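Local coordinates for arginine kinase (Anthopleura japonica, PDB 4RF6), which catalyses the reversible transfer of a phosphoryl group from ATP to L-arginine, giving phosphoarginine and ADP, with two phosphagen kinase units in one chain, at residues Lys510-Leu522 and Arg604-Leu616. Numbering follows the deposited sequence.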
loop_
_atom_site.group_PDB
_atom_site.type_symbol
_atom_site.label_atom_id
_atom_site.label_comp_id
_atom_site.label_asym_id
_atom_site.label_seq_id
_atom_site.Cartn_x
_atom_site.Cartn_y
_atom_site.Cartn_z
ATOM N N LYS A 510 11.873 -7.688 -10.465
ATOM C CA LYS A 510 12.727 -8.689 -11.107
ATOM C C LYS A 510 11.935 -9.807 -11.782
ATOM O O LYS A 510 12.323 -10.291 -12.849
ATOM C CB LYS A 510 13.740 -9.261 -10.118
ATOM C CG LYS A 510 14.551 -8.190 -9.409
ATOM C CD LYS A 510 15.978 -8.614 -9.113
ATOM C CE LYS A 510 16.060 -9.647 -8.013
ATOM N NZ LYS A 510 17.383 -9.574 -7.318
ATOM N N VAL A 511 10.825 -10.215 -11.173
ATOM C CA VAL A 511 9.972 -11.239 -11.788
ATOM C C VAL A 511 9.333 -10.723 -13.085
ATOM O O VAL A 511 9.403 -11.386 -14.132
ATOM C CB VAL A 511 8.886 -11.751 -10.824
ATOM C CG1 VAL A 511 7.950 -12.695 -11.546
ATOM C CG2 VAL A 511 9.525 -12.457 -9.631
ATOM N N VAL A 512 8.719 -9.540 -13.014
ATOM C CA VAL A 512 8.137 -8.896 -14.198
ATOM C C VAL A 512 9.170 -8.782 -15.316
ATOM O O VAL A 512 8.863 -9.051 -16.478
ATOM C CB VAL A 512 7.557 -7.505 -13.876
ATOM C CG1 VAL A 512 7.160 -6.766 -15.159
ATOM C CG2 VAL A 512 6.358 -7.642 -12.962
ATOM N N GLY A 513 10.396 -8.404 -14.954
ATOM C CA GLY A 513 11.498 -8.353 -15.902
ATOM C C GLY A 513 11.692 -9.651 -16.668
ATOM O O GLY A 513 11.710 -9.659 -17.907
ATOM N N VAL A 514 11.832 -10.751 -15.933
ATOM C CA VAL A 514 11.980 -12.063 -16.552
ATOM C C VAL A 514 10.753 -12.416 -17.388
ATOM O O VAL A 514 10.882 -12.847 -18.538
ATOM C CB VAL A 514 12.211 -13.169 -15.498
ATOM C CG1 VAL A 514 12.352 -14.517 -16.178
ATOM C CG2 VAL A 514 13.446 -12.871 -14.664
ATOM N N LEU A 515 9.565 -12.215 -16.817
ATOM C CA LEU A 515 8.326 -12.605 -17.489
ATOM C C LEU A 515 8.110 -11.850 -18.806
ATOM O O LEU A 515 7.641 -12.426 -19.789
ATOM C CB LEU A 515 7.119 -12.441 -16.559
ATOM C CG LEU A 515 7.051 -13.340 -15.322
ATOM C CD1 LEU A 515 5.738 -13.141 -14.586
ATOM C CD2 LEU A 515 7.231 -14.799 -15.705
ATOM N N SER A 516 8.461 -10.567 -18.822
ATOM C CA SER A 516 8.291 -9.740 -20.014
ATOM C C SER A 516 9.259 -10.151 -21.133
ATOM O O SER A 516 9.050 -9.821 -22.301
ATOM C CB SER A 516 8.481 -8.261 -19.667
ATOM O OG SER A 516 9.836 -7.984 -19.367
ATOM N N SER A 517 10.312 -10.878 -20.768
ATOM C CA SER A 517 11.332 -11.297 -21.728
ATOM C C SER A 517 10.986 -12.644 -22.353
ATOM O O SER A 517 11.665 -13.102 -23.275
ATOM C CB SER A 517 12.693 -11.406 -21.046
ATOM O OG SER A 517 12.811 -12.640 -20.359
ATOM N N LEU A 518 9.934 -13.280 -21.845
ATOM C CA LEU A 518 9.543 -14.604 -22.321
ATOM C C LEU A 518 9.017 -14.555 -23.755
ATOM O O LEU A 518 8.209 -13.693 -24.105
ATOM C CB LEU A 518 8.499 -15.228 -21.389
ATOM C CG LEU A 518 8.991 -15.604 -19.988
ATOM C CD1 LEU A 518 7.890 -16.273 -19.180
ATOM C CD2 LEU A 518 10.204 -16.506 -20.080
ATOM N N THR A 519 9.479 -15.490 -24.578
ATOM C CA THR A 519 9.124 -15.530 -25.994
ATOM C C THR A 519 8.305 -16.772 -26.327
ATOM O O THR A 519 8.040 -17.608 -25.459
ATOM C CB THR A 519 10.382 -15.541 -26.875
ATOM O OG1 THR A 519 11.192 -16.672 -26.531
ATOM C CG2 THR A 519 11.193 -14.273 -26.671
ATOM N N GLY A 520 7.921 -16.900 -27.593
ATOM C CA GLY A 520 7.165 -18.057 -28.035
ATOM C C GLY A 520 5.778 -18.082 -27.425
ATOM O O GLY A 520 5.132 -17.041 -27.291
ATOM N N ASP A 521 5.326 -19.272 -27.037
ATOM C CA ASP A 521 3.993 -19.431 -26.466
ATOM C C ASP A 521 3.932 -18.932 -25.022
ATOM O O ASP A 521 2.864 -18.927 -24.409
ATOM C CB ASP A 521 3.536 -20.890 -26.548
ATOM C CG ASP A 521 4.406 -21.822 -25.729
ATOM O OD1 ASP A 521 5.571 -21.463 -25.455
ATOM O OD2 ASP A 521 3.932 -22.921 -25.365
ATOM N N LEU A 522 5.078 -18.514 -24.485
ATOM C CA LEU A 522 5.141 -17.983 -23.120
ATOM C C LEU A 522 5.020 -16.458 -23.058
ATOM O O LEU A 522 4.865 -15.884 -21.976
ATOM C CB LEU A 522 6.423 -18.432 -22.419
ATOM C CG LEU A 522 6.497 -19.903 -22.008
ATOM C CD1 LEU A 522 7.785 -20.208 -21.260
ATOM C CD2 LEU A 522 5.285 -20.272 -21.166
ATOM N N ARG A 604 5.759 -27.119 -20.916
ATOM C CA ARG A 604 5.598 -25.669 -20.904
ATOM C C ARG A 604 5.971 -25.108 -19.532
ATOM O O ARG A 604 6.668 -24.094 -19.432
ATOM C CB ARG A 604 4.161 -25.284 -21.261
ATOM C CG ARG A 604 3.910 -23.774 -21.284
ATOM C CD ARG A 604 2.475 -23.433 -21.677
ATOM N NE ARG A 604 1.984 -24.277 -22.762
ATOM C CZ ARG A 604 1.108 -25.266 -22.600
ATOM N NH1 ARG A 604 0.619 -25.536 -21.394
ATOM N NH2 ARG A 604 0.721 -25.985 -23.641
ATOM N N LEU A 605 5.516 -25.775 -18.475
ATOM C CA LEU A 605 5.830 -25.346 -17.114
ATOM C C LEU A 605 7.337 -25.287 -16.868
ATOM O O LEU A 605 7.848 -24.306 -16.316
ATOM C CB LEU A 605 5.178 -26.275 -16.083
ATOM C CG LEU A 605 5.519 -25.887 -14.641
ATOM C CD1 LEU A 605 4.916 -24.529 -14.307
ATOM C CD2 LEU A 605 5.062 -26.943 -13.648
ATOM N N CYS A 606 8.040 -26.337 -17.286
ATOM C CA CYS A 606 9.481 -26.427 -17.086
ATOM C C CYS A 606 10.244 -25.345 -17.835
ATOM O O CYS A 606 11.179 -24.758 -17.297
ATOM C CB CYS A 606 9.990 -27.799 -17.509
ATOM S SG CYS A 606 9.687 -29.087 -16.286
ATOM N N ARG A 607 9.858 -25.101 -19.084
ATOM C CA ARG A 607 10.483 -24.052 -19.886
ATOM C C ARG A 607 10.412 -22.702 -19.171
ATOM O O ARG A 607 11.401 -21.969 -19.091
ATOM C CB ARG A 607 9.823 -23.977 -21.268
ATOM C CG ARG A 607 10.288 -25.085 -22.218
ATOM C CD ARG A 607 9.287 -25.341 -23.335
ATOM N NE ARG A 607 8.762 -24.093 -23.871
ATOM C CZ ARG A 607 7.504 -23.917 -24.253
ATOM N NH1 ARG A 607 6.637 -24.917 -24.167
ATOM N NH2 ARG A 607 7.116 -22.743 -24.724
ATOM N N ALA A 608 9.244 -22.392 -18.623
ATOM C CA ALA A 608 9.048 -21.129 -17.923
ATOM C C ALA A 608 9.761 -21.086 -16.573
ATOM O O ALA A 608 10.414 -20.096 -16.238
ATOM C CB ALA A 608 7.579 -20.856 -17.749
ATOM N N VAL A 609 9.625 -22.147 -15.783
ATOM C CA VAL A 609 10.211 -22.150 -14.441
ATOM C C VAL A 609 11.741 -22.190 -14.489
ATOM O O VAL A 609 12.412 -21.509 -13.714
ATOM C CB VAL A 609 9.653 -23.293 -13.579
ATOM C CG1 VAL A 609 10.413 -23.407 -12.262
ATOM C CG2 VAL A 609 8.175 -23.068 -13.317
ATOM N N ASN A 610 12.292 -22.974 -15.407
ATOM C CA ASN A 610 13.745 -23.066 -15.527
ATOM C C ASN A 610 14.397 -21.750 -15.963
ATOM O O ASN A 610 15.500 -21.412 -15.522
ATOM C CB ASN A 610 14.130 -24.212 -16.466
ATOM C CG ASN A 610 13.902 -25.576 -15.837
ATOM O OD1 ASN A 610 13.987 -25.722 -14.616
ATOM N ND2 ASN A 610 13.600 -26.578 -16.664
ATOM N N GLU A 611 13.714 -21.009 -16.825
ATOM C CA GLU A 611 14.215 -19.713 -17.267
ATOM C C GLU A 611 14.253 -18.728 -16.098
ATOM O O GLU A 611 15.229 -18.000 -15.917
ATOM C CB GLU A 611 13.348 -19.161 -18.402
ATOM C CG GLU A 611 13.820 -17.819 -18.939
ATOM C CD GLU A 611 15.259 -17.862 -19.424
ATOM O OE1 GLU A 611 15.655 -18.881 -20.031
ATOM O OE2 GLU A 611 15.995 -16.877 -19.190
ATOM N N ILE A 612 13.185 -18.720 -15.302
ATOM C CA ILE A 612 13.106 -17.864 -14.120
ATOM C C ILE A 612 14.180 -18.256 -13.120
ATOM O O ILE A 612 14.830 -17.393 -12.523
ATOM C CB ILE A 612 11.709 -17.932 -13.454
ATOM C CG1 ILE A 612 10.632 -17.426 -14.415
ATOM C CG2 ILE A 612 11.677 -17.106 -12.170
ATOM C CD1 ILE A 612 9.203 -17.658 -13.941
ATOM N N ASP A 613 14.361 -19.564 -12.946
ATOM C CA ASP A 613 15.361 -20.105 -12.031
ATOM C C ASP A 613 16.749 -19.615 -12.429
ATOM O O ASP A 613 17.495 -19.083 -11.607
ATOM C CB ASP A 613 15.321 -21.638 -12.070
ATOM C CG ASP A 613 15.996 -22.283 -10.870
ATOM O OD1 ASP A 613 16.484 -21.558 -9.975
ATOM O OD2 ASP A 613 16.013 -23.528 -10.814
ATOM N N LYS A 614 17.084 -19.801 -13.700
ATOM C CA LYS A 614 18.370 -19.374 -14.240
ATOM C C LYS A 614 18.619 -17.872 -14.020
ATOM O O LYS A 614 19.729 -17.462 -13.674
ATOM C CB LYS A 614 18.431 -19.734 -15.726
ATOM C CG LYS A 614 19.467 -18.986 -16.542
ATOM C CD LYS A 614 19.106 -19.058 -18.021
ATOM C CE LYS A 614 20.066 -18.256 -18.886
ATOM N NZ LYS A 614 21.325 -18.993 -19.175
ATOM N N GLN A 615 17.582 -17.055 -14.188
ATOM C CA GLN A 615 17.742 -15.610 -14.027
ATOM C C GLN A 615 17.741 -15.132 -12.571
ATOM O O GLN A 615 18.489 -14.215 -12.215
ATOM C CB GLN A 615 16.682 -14.851 -14.829
ATOM C CG GLN A 615 16.845 -14.953 -16.341
ATOM C CD GLN A 615 16.155 -13.821 -17.079
ATOM O OE1 GLN A 615 16.303 -12.653 -16.719
ATOM N NE2 GLN A 615 15.393 -14.162 -18.115
ATOM N N LEU A 616 16.916 -15.755 -11.733
ATOM C CA LEU A 616 16.683 -15.242 -10.380
ATOM C C LEU A 616 17.137 -16.159 -9.252
ATOM O O LEU A 616 17.563 -15.684 -8.195
ATOM C CB LEU A 616 15.196 -14.925 -10.185
ATOM C CG LEU A 616 14.587 -13.922 -11.164
ATOM C CD1 LEU A 616 13.112 -13.695 -10.865
ATOM C CD2 LEU A 616 15.344 -12.609 -11.120
HETATM O O HOH W 1 17.143 -12.888 -7.635
HETATM O O HOH W 2 9.431 -20.493 -25.253
HETATM O O HOH W 3 2.325 -24.785 -25.872
#
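V514 buries more surface than any other residue of the two segments. V514 CG1 lies anti to the backbone N (chi1 180°) and meets I612 CG1 at 3.8 Å, while CG2 turns to L616 CG; the amide of Q615 lies against both methyls. Deeper in, L515 CD2 reaches I612 CD1 at 3.9 Å, and V511 crosses L616 at about a right angle. L518 slides past the E611 methylene. Further along, after the chain has left the helix, L522 CD1 drops onto A608 CB (3.6 Å) and CD2 lies beside the aliphatic CG of R604. The axes of segments 510-516 and 604-616 approach to 10.2 Å at 130°; they belong to helices 501-516 and 598-616, which both pack on the antiparallel sheet of the second phosphagen kinase catalytic domain: V511 rests on I581, and L522 and A608 share F577. Beneath D521, R604 is buried: D521 OD2 lies 3.5 Å from R604 NE, at the guanidinium edge, in a salt bridge, and a water joins it to R604 NH2, which also pairs with E593. The outer side is polar and looser. Q615 NE2 donates to the anti lone pair of E611 OE2 (3.0 Å), a bond within its own helix. Water links L616 O to K510 NZ, the latter bond being weak. R607 shares a water with T519 O, but its pairing with D521 is modelled too close for the detailed geometry to be relied on.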